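Local coordinates for CRISPR-associated endoribonuclease Cas6 1 (PDB 5YI6), which probably cleaves CRISPR transcripts as an RNA-binding endoribonuclease, helping to produce the crRNAs of an archaeal adaptive immune system, at residues Leu151-Ser156 / Arg203-Val208; Glu3-Glu8 / Ala116-Ile121. One frame throughout, in Å; residues are numbered along the deposited sequence.

Interaction 1 of 2, residues Leu151-Ser156 / Arg203-Val208. With PO4 (phosphate ion), chain F.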
loop_
_atom_site.group_PDB
_atom_site.type_symbol
_atom_site.label_atom_id
_atom_site.label_comp_id
_atom_site.label_asym_id
_atom_site.label_seq_id
_atom_site.Cartn_x
_atom_site.Cartn_y
_atom_site.Cartn_z
ATOM N N LEU A 151 -11.019 -1.431 13.158
ATOM C CA LEU A 151 -12.291 -1.208 12.492
ATOM C C LEU A 151 -12.337 -1.906 11.140
ATOM O O LEU A 151 -11.377 -1.847 10.354
ATOM C CB LEU A 151 -12.516 0.286 12.282
ATOM C CG LEU A 151 -12.640 1.076 13.591
ATOM C CD1 LEU A 151 -12.610 2.572 13.315
ATOM C CD2 LEU A 151 -13.928 0.642 14.313
ATOM N N LEU A 152 -13.475 -2.565 10.866
ATOM C CA LEU A 152 -13.809 -3.187 9.591
ATOM C C LEU A 152 -15.116 -2.588 9.078
ATOM O O LEU A 152 -15.842 -1.968 9.871
ATOM C CB LEU A 152 -13.943 -4.699 9.791
ATOM C CG LEU A 152 -12.674 -5.323 10.391
ATOM C CD1 LEU A 152 -12.939 -6.776 10.784
ATOM C CD2 LEU A 152 -11.506 -5.216 9.393
ATOM N N PRO A 153 -15.486 -2.782 7.798
ATOM C CA PRO A 153 -16.693 -2.114 7.276
ATOM C C PRO A 153 -17.983 -2.434 8.009
ATOM O O PRO A 153 -18.933 -1.646 7.915
ATOM C CB PRO A 153 -16.753 -2.588 5.816
ATOM C CG PRO A 153 -15.311 -2.805 5.463
ATOM C CD PRO A 153 -14.703 -3.408 6.705
ATOM N N ASN A 154 -18.060 -3.550 8.724
ATOM C CA ASN A 154 -19.274 -3.809 9.473
ATOM C C ASN A 154 -19.304 -3.090 10.819
ATOM O O ASN A 154 -20.314 -3.200 11.521
ATOM C CB ASN A 154 -19.503 -5.320 9.646
ATOM C CG ASN A 154 -18.333 -6.054 10.291
ATOM O OD1 ASN A 154 -17.256 -5.529 10.477
ATOM N ND2 ASN A 154 -18.574 -7.299 10.640
ATOM N N ASN A 155 -18.250 -2.352 11.184
ATOM C CA ASN A 155 -18.283 -1.474 12.358
ATOM C C ASN A 155 -18.923 -0.133 12.015
ATOM O O ASN A 155 -18.641 0.468 10.975
ATOM C CB ASN A 155 -16.872 -1.223 12.892
ATOM C CG ASN A 155 -16.259 -2.443 13.539
ATOM O OD1 ASN A 155 -15.266 -3.033 13.043
ATOM N ND2 ASN A 155 -16.810 -2.816 14.691
ATOM N N SER A 156 -19.774 0.358 12.916
ATOM C CA SER A 156 -20.476 1.608 12.646
ATOM C C SER A 156 -19.510 2.782 12.495
ATOM O O SER A 156 -19.789 3.721 11.744
ATOM C CB SER A 156 -21.488 1.894 13.772
ATOM O OG SER A 156 -20.793 2.029 14.999
ATOM N N ARG A 203 -6.453 -6.936 12.236
ATOM C CA ARG A 203 -7.453 -7.294 11.237
ATOM C C ARG A 203 -7.601 -6.113 10.282
ATOM O O ARG A 203 -7.847 -4.988 10.731
ATOM C CB ARG A 203 -8.786 -7.636 11.901
ATOM C CG ARG A 203 -8.676 -8.830 12.813
ATOM C CD ARG A 203 -9.951 -9.083 13.627
ATOM N NE ARG A 203 -11.052 -9.567 12.796
ATOM C CZ ARG A 203 -11.115 -10.802 12.290
ATOM N NH1 ARG A 203 -12.154 -11.172 11.551
ATOM N NH2 ARG A 203 -10.126 -11.665 12.508
ATOM N N CYS A 204 -7.419 -6.366 8.980
ATOM C CA CYS A 204 -7.470 -5.368 7.923
ATOM C C CYS A 204 -8.572 -5.772 6.950
ATOM O O CYS A 204 -9.081 -6.895 6.999
ATOM C CB CYS A 204 -6.107 -5.282 7.194
ATOM S SG CYS A 204 -4.836 -4.627 8.268
ATOM N N SER A 205 -8.962 -4.865 6.067
ATOM C CA SER A 205 -10.073 -5.139 5.160
ATOM C C SER A 205 -9.574 -5.273 3.729
ATOM O O SER A 205 -9.030 -4.319 3.183
ATOM C CB SER A 205 -11.142 -4.043 5.207
ATOM O OG SER A 205 -11.658 -3.872 6.523
ATOM N N GLU A 206 -9.764 -6.448 3.128
ATOM C CA GLU A 206 -9.717 -6.569 1.670
ATOM C C GLU A 206 -11.088 -6.166 1.146
ATOM O O GLU A 206 -12.102 -6.729 1.575
ATOM C CB GLU A 206 -9.372 -8.011 1.285
ATOM C CG GLU A 206 -9.412 -8.321 -0.182
ATOM C CD GLU A 206 -8.987 -9.769 -0.444
ATOM O OE1 GLU A 206 -9.869 -10.612 -0.724
ATOM O OE2 GLU A 206 -7.778 -10.067 -0.301
ATOM N N MET A 207 -11.160 -5.167 0.275
ATOM C CA MET A 207 -12.513 -4.723 -0.050
ATOM C C MET A 207 -12.606 -4.110 -1.434
ATOM O O MET A 207 -11.613 -3.684 -2.043
ATOM C CB MET A 207 -13.055 -3.744 1.003
ATOM C CG MET A 207 -12.215 -2.539 1.210
ATOM S SD MET A 207 -12.757 -1.635 2.710
ATOM C CE MET A 207 -14.243 -0.933 2.136
ATOM N N VAL A 208 -13.843 -4.120 -1.929
ATOM C CA VAL A 208 -14.243 -3.516 -3.188
ATOM C C VAL A 208 -15.331 -2.504 -2.859
ATOM O O VAL A 208 -16.292 -2.837 -2.137
ATOM C CB VAL A 208 -14.777 -4.563 -4.182
ATOM C CG1 VAL A 208 -15.109 -3.886 -5.495
ATOM C CG2 VAL A 208 -13.757 -5.675 -4.383
HETATM P P PO4 F . -20.412 -1.545 16.149
HETATM O O1 PO4 F . -20.998 -0.410 16.970
HETATM O O2 PO4 F . -18.939 -1.251 15.976
HETATM O O3 PO4 F . -21.101 -1.613 14.794
HETATM O O4 PO4 F . -20.562 -2.861 16.874
HETATM O O HOH W 1 -8.559 -2.409 10.272
HETATM O O HOH W 2 -10.238 -1.937 7.738
#

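Interaction 2 of 2, residues Glu3-Glu8 / Ala116-Ile121. With PO4 (phosphate ion), chain G.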
loop_
_atom_site.group_PDB
_atom_site.type_symbol
_atom_site.label_atom_id
_atom_site.label_comp_id
_atom_site.label_asym_id
_atom_site.label_seq_id
_atom_site.Cartn_x
_atom_site.Cartn_y
_atom_site.Cartn_z
ATOM N N GLU A 3 3.338 16.555 -8.710
ATOM C CA GLU A 3 2.067 15.861 -8.868
ATOM C C GLU A 3 2.269 14.456 -8.312
ATOM O O GLU A 3 3.360 14.117 -7.843
ATOM C CB GLU A 3 1.611 15.866 -10.332
ATOM C CG GLU A 3 2.642 15.336 -11.312
ATOM C CD GLU A 3 2.177 15.423 -12.757
ATOM O OE1 GLU A 3 0.949 15.442 -12.996
ATOM O OE2 GLU A 3 3.042 15.492 -13.657
ATOM N N SER A 4 1.230 13.625 -8.373
ATOM C CA SER A 4 1.392 12.284 -7.823
ATOM C C SER A 4 2.061 11.343 -8.831
ATOM O O SER A 4 2.231 11.657 -10.016
ATOM C CB SER A 4 0.034 11.723 -7.373
ATOM O OG SER A 4 -0.839 11.488 -8.467
ATOM N N MET A 5 2.416 10.142 -8.354
ATOM C CA MET A 5 2.982 9.175 -9.275
ATOM C C MET A 5 2.749 7.778 -8.721
ATOM O O MET A 5 2.869 7.552 -7.505
ATOM C CB MET A 5 4.479 9.403 -9.504
ATOM C CG MET A 5 5.060 8.510 -10.591
ATOM S SD MET A 5 6.752 9.050 -10.888
ATOM C CE MET A 5 7.129 8.022 -12.323
ATOM N N ARG A 6 2.379 6.871 -9.624
ATOM C CA ARG A 6 2.261 5.446 -9.336
ATOM C C ARG A 6 3.155 4.674 -10.300
ATOM O O ARG A 6 3.170 4.961 -11.504
ATOM C CB ARG A 6 0.810 4.957 -9.475
ATOM C CG ARG A 6 0.690 3.415 -9.320
ATOM C CD ARG A 6 -0.774 2.936 -9.370
ATOM N NE ARG A 6 -1.527 3.496 -8.229
ATOM C CZ ARG A 6 -2.520 2.860 -7.608
ATOM N NH1 ARG A 6 -2.907 1.651 -8.023
ATOM N NH2 ARG A 6 -3.131 3.423 -6.557
ATOM N N ILE A 7 3.898 3.689 -9.778
ATOM C CA ILE A 7 4.713 2.834 -10.629
ATOM C C ILE A 7 4.420 1.374 -10.308
ATOM O O ILE A 7 3.998 1.001 -9.207
ATOM C CB ILE A 7 6.234 3.107 -10.529
ATOM C CG1 ILE A 7 6.747 2.878 -9.126
ATOM C CG2 ILE A 7 6.594 4.581 -10.975
ATOM C CD1 ILE A 7 7.320 1.513 -8.869
ATOM N N GLU A 8 4.595 0.567 -11.318
ATOM C CA GLU A 8 4.593 -0.886 -11.221
ATOM C C GLU A 8 6.032 -1.382 -11.355
ATOM O O GLU A 8 6.618 -1.312 -12.441
ATOM C CB GLU A 8 3.708 -1.433 -12.332
ATOM C CG GLU A 8 3.794 -2.983 -12.436
ATOM C CD GLU A 8 3.146 -3.473 -13.704
ATOM O OE1 GLU A 8 3.864 -3.723 -14.703
ATOM O OE2 GLU A 8 1.911 -3.596 -13.697
ATOM N N ALA A 116 10.508 -0.199 -14.178
ATOM C CA ALA A 116 9.421 0.424 -13.434
ATOM C C ALA A 116 8.476 1.059 -14.439
ATOM O O ALA A 116 8.820 2.067 -15.075
ATOM C CB ALA A 116 9.957 1.489 -12.450
ATOM N N LYS A 117 7.251 0.537 -14.506
ATOM C CA LYS A 117 6.266 1.001 -15.469
ATOM C C LYS A 117 5.482 2.160 -14.858
ATOM O O LYS A 117 5.018 2.074 -13.714
ATOM C CB LYS A 117 5.338 -0.157 -15.853
ATOM C CG LYS A 117 4.185 0.251 -16.776
ATOM C CD LYS A 117 3.235 -0.917 -16.981
ATOM C CE LYS A 117 2.022 -0.524 -17.817
ATOM N NZ LYS A 117 1.094 -1.718 -17.980
ATOM N N ILE A 118 5.358 3.247 -15.604
ATOM C CA ILE A 118 4.635 4.421 -15.112
ATOM C C ILE A 118 3.137 4.221 -15.306
ATOM O O ILE A 118 2.692 3.870 -16.401
ATOM C CB ILE A 118 5.106 5.682 -15.846
ATOM C CG1 ILE A 118 6.597 5.924 -15.583
ATOM C CG2 ILE A 118 4.211 6.918 -15.459
ATOM C CD1 ILE A 118 7.211 6.915 -16.595
ATOM N N LEU A 119 2.348 4.454 -14.251
ATOM C CA LEU A 119 0.897 4.264 -14.308
ATOM C C LEU A 119 0.233 5.616 -14.092
ATOM O O LEU A 119 0.062 6.055 -12.933
ATOM C CB LEU A 119 0.428 3.252 -13.257
ATOM C CG LEU A 119 1.061 1.865 -13.463
ATOM C CD1 LEU A 119 0.709 0.896 -12.336
ATOM C CD2 LEU A 119 0.592 1.288 -14.782
ATOM N N PRO A 120 -0.219 6.268 -15.155
ATOM C CA PRO A 120 -0.923 7.540 -14.993
ATOM C C PRO A 120 -2.204 7.347 -14.203
ATOM O O PRO A 120 -2.887 6.321 -14.311
ATOM C CB PRO A 120 -1.229 7.964 -16.438
ATOM C CG PRO A 120 -0.164 7.290 -17.266
ATOM C CD PRO A 120 0.066 5.958 -16.577
ATOM N N ILE A 121 -2.556 8.386 -13.472
ATOM C CA ILE A 121 -3.747 8.353 -12.615
ATOM C C ILE A 121 -4.995 8.245 -13.484
ATOM O O ILE A 121 -5.055 8.868 -14.562
ATOM C CB ILE A 121 -3.792 9.609 -11.739
ATOM C CG1 ILE A 121 -4.925 9.522 -10.727
ATOM C CG2 ILE A 121 -3.993 10.872 -12.566
ATOM C CD1 ILE A 121 -4.437 9.340 -9.351
HETATM P P PO4 G . 3.161 -4.983 -18.072
HETATM O O1 PO4 G . 2.544 -4.594 -16.748
HETATM O O2 PO4 G . 4.589 -5.373 -17.972
HETATM O O3 PO4 G . 2.992 -3.853 -19.039
HETATM O O4 PO4 G . 2.420 -6.220 -18.556
HETATM O O HOH W 3 1.237 8.081 -11.944
HETATM O O HOH W 4 -0.053 -2.562 -15.557
#

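Interaction 1 of 2, residues Leu151-Ser156 / Arg203-Val208
Leu152 and Ser205 meet with the first side-chain bond of each anti to its own carbonyl carbon: chi1 of -57° places Leu152 CG beside its backbone N, and chi1 of -58° does the same for Ser205 OG. The serine hydroxyl meets carbon from two residues of the loop. Leu152 CD2 lies 3.2 Å from Ser205 OG, and Pro153 brings its ring carbon CD to 3.1 Å from the same oxygen. Carbon thus packs closely on the oxygen, and the hydroxyl is hydrogen-bonded to a water that also binds Leu151 O. A second water spans Leu151 O and Arg203 O, so the polar link between loop and strand is made through solvent molecules, with no direct hydrogen bond between them.

Side-chain contacts continue along the strand on either side of Ser205. Leu152 CD1 reaches to 3.9 Å from Arg203 NE, the two side chains crossing at about a right angle. In an apolar contact, Pro153 CG rests 3.9 Å from Met207 SD, and Phe158 of helix 158-174 touches both of these side chains.

The loop holds its own shape through a type I beta turn from Leu152 to Asn155. Asn155 N bonds back to Leu152 O, and Leu152 N donates in return to Asn155 OD1 over 2.9 Å, nearly straight at 170° and directed at a lone pair in the carbonyl plane. The other end of that amide is used as well: Asn155 ND2 binds Tyr149 OH and a phosphate ion, probably from the crystallisation liquor, which also takes a bond from Ser156 N.

The contact thus seats the turn leading into helix 158-174 against strand 201-213, the third strand, in chain order, of the four-stranded antiparallel sheet of the C-terminal ferredoxin-like (RAMP) domain of Cas6.

Interaction 2 of 2, residues Glu3-Glu8 / Ala116-Ile121
Leu119 packs against Arg6 and Glu8 in the closely fitted part of this contact. Its CD1 methyl lies 3.8 Å from Glu8 CB and 3.9 Å from Arg6 CD, bridging two side chains on one face of the sheet. Arg6 has CG anti to its backbone N (chi1 174°), and its CB, CG and CD all come against Leu119. The backbone beneath is an antiparallel ladder: Glu8 and Lys117 form a hydrogen-bonded pair with both N-H...O bonds made, Ile7 and Ile118 a non-hydrogen-bonded pair, and Leu119 N donates to Arg6 O. Ile7 CA, 3.2 Å from Lys117 O, adds a CA-H...O contact.

Packing is sparser elsewhere. On the face carrying Ile7 and Ile118, Met5 reaches across with its terminal methyl, CE lying 3.9 Å from Ile118 CG1, while Ile7 CD1 and Ala116 CB are 4.4 Å apart; Ile118 is largely exposed. Beyond Leu119 a water takes over from the ladder, accepting from Arg6 N and donating to Leu119 O. Solvent also mediates at the Glu8 end: Glu8 OE1 and Lys117 NZ remain 4.7 Å apart, and a water joins Lys117 NZ to Glu8 OE2. The extended lysine ends 3.0 Å from O3 of a phosphate ion with its NZ, a hydrogen bond to a group probably drawn from the crystallisation liquor. Glu8 OE2 has its salt bridge with Arg63, which binds this phosphate too.

In the N-terminal domain the contact joins the central strand 5-12 to strand 109-118. Strand 78-85 flanks strand 5-12 on its other edge, helix 88-101 covers Met5, Ile7 and Ala116, and helix 215-224 receives Ile121 and holds the arginine through Glu223, in a salt bridge, and the backbone O of Tyr222.

In the fold
Interactions 1 and 2 lie on opposite sides of the centre of the chain, their centres 27 Å apart and their nearest atoms about 12 Å apart, so they do not touch. Interaction 2 joins strands of the N-terminal sheet, whereas interaction 1 sets a loop on the C-terminal one. An indirect connection runs through helix 215-224: it follows strand 201-213 of interaction 1 in the chain and meets Arg6 and Ile121 of interaction 2. A phosphate binds the loop of interaction 1 beyond the residues that touch the strand, and another lies at the Glu8-Lys117 end of interaction 2. Both contacts lie away from Tyr32, His47 and Lys53, the active-site residues inferred from related enzymes.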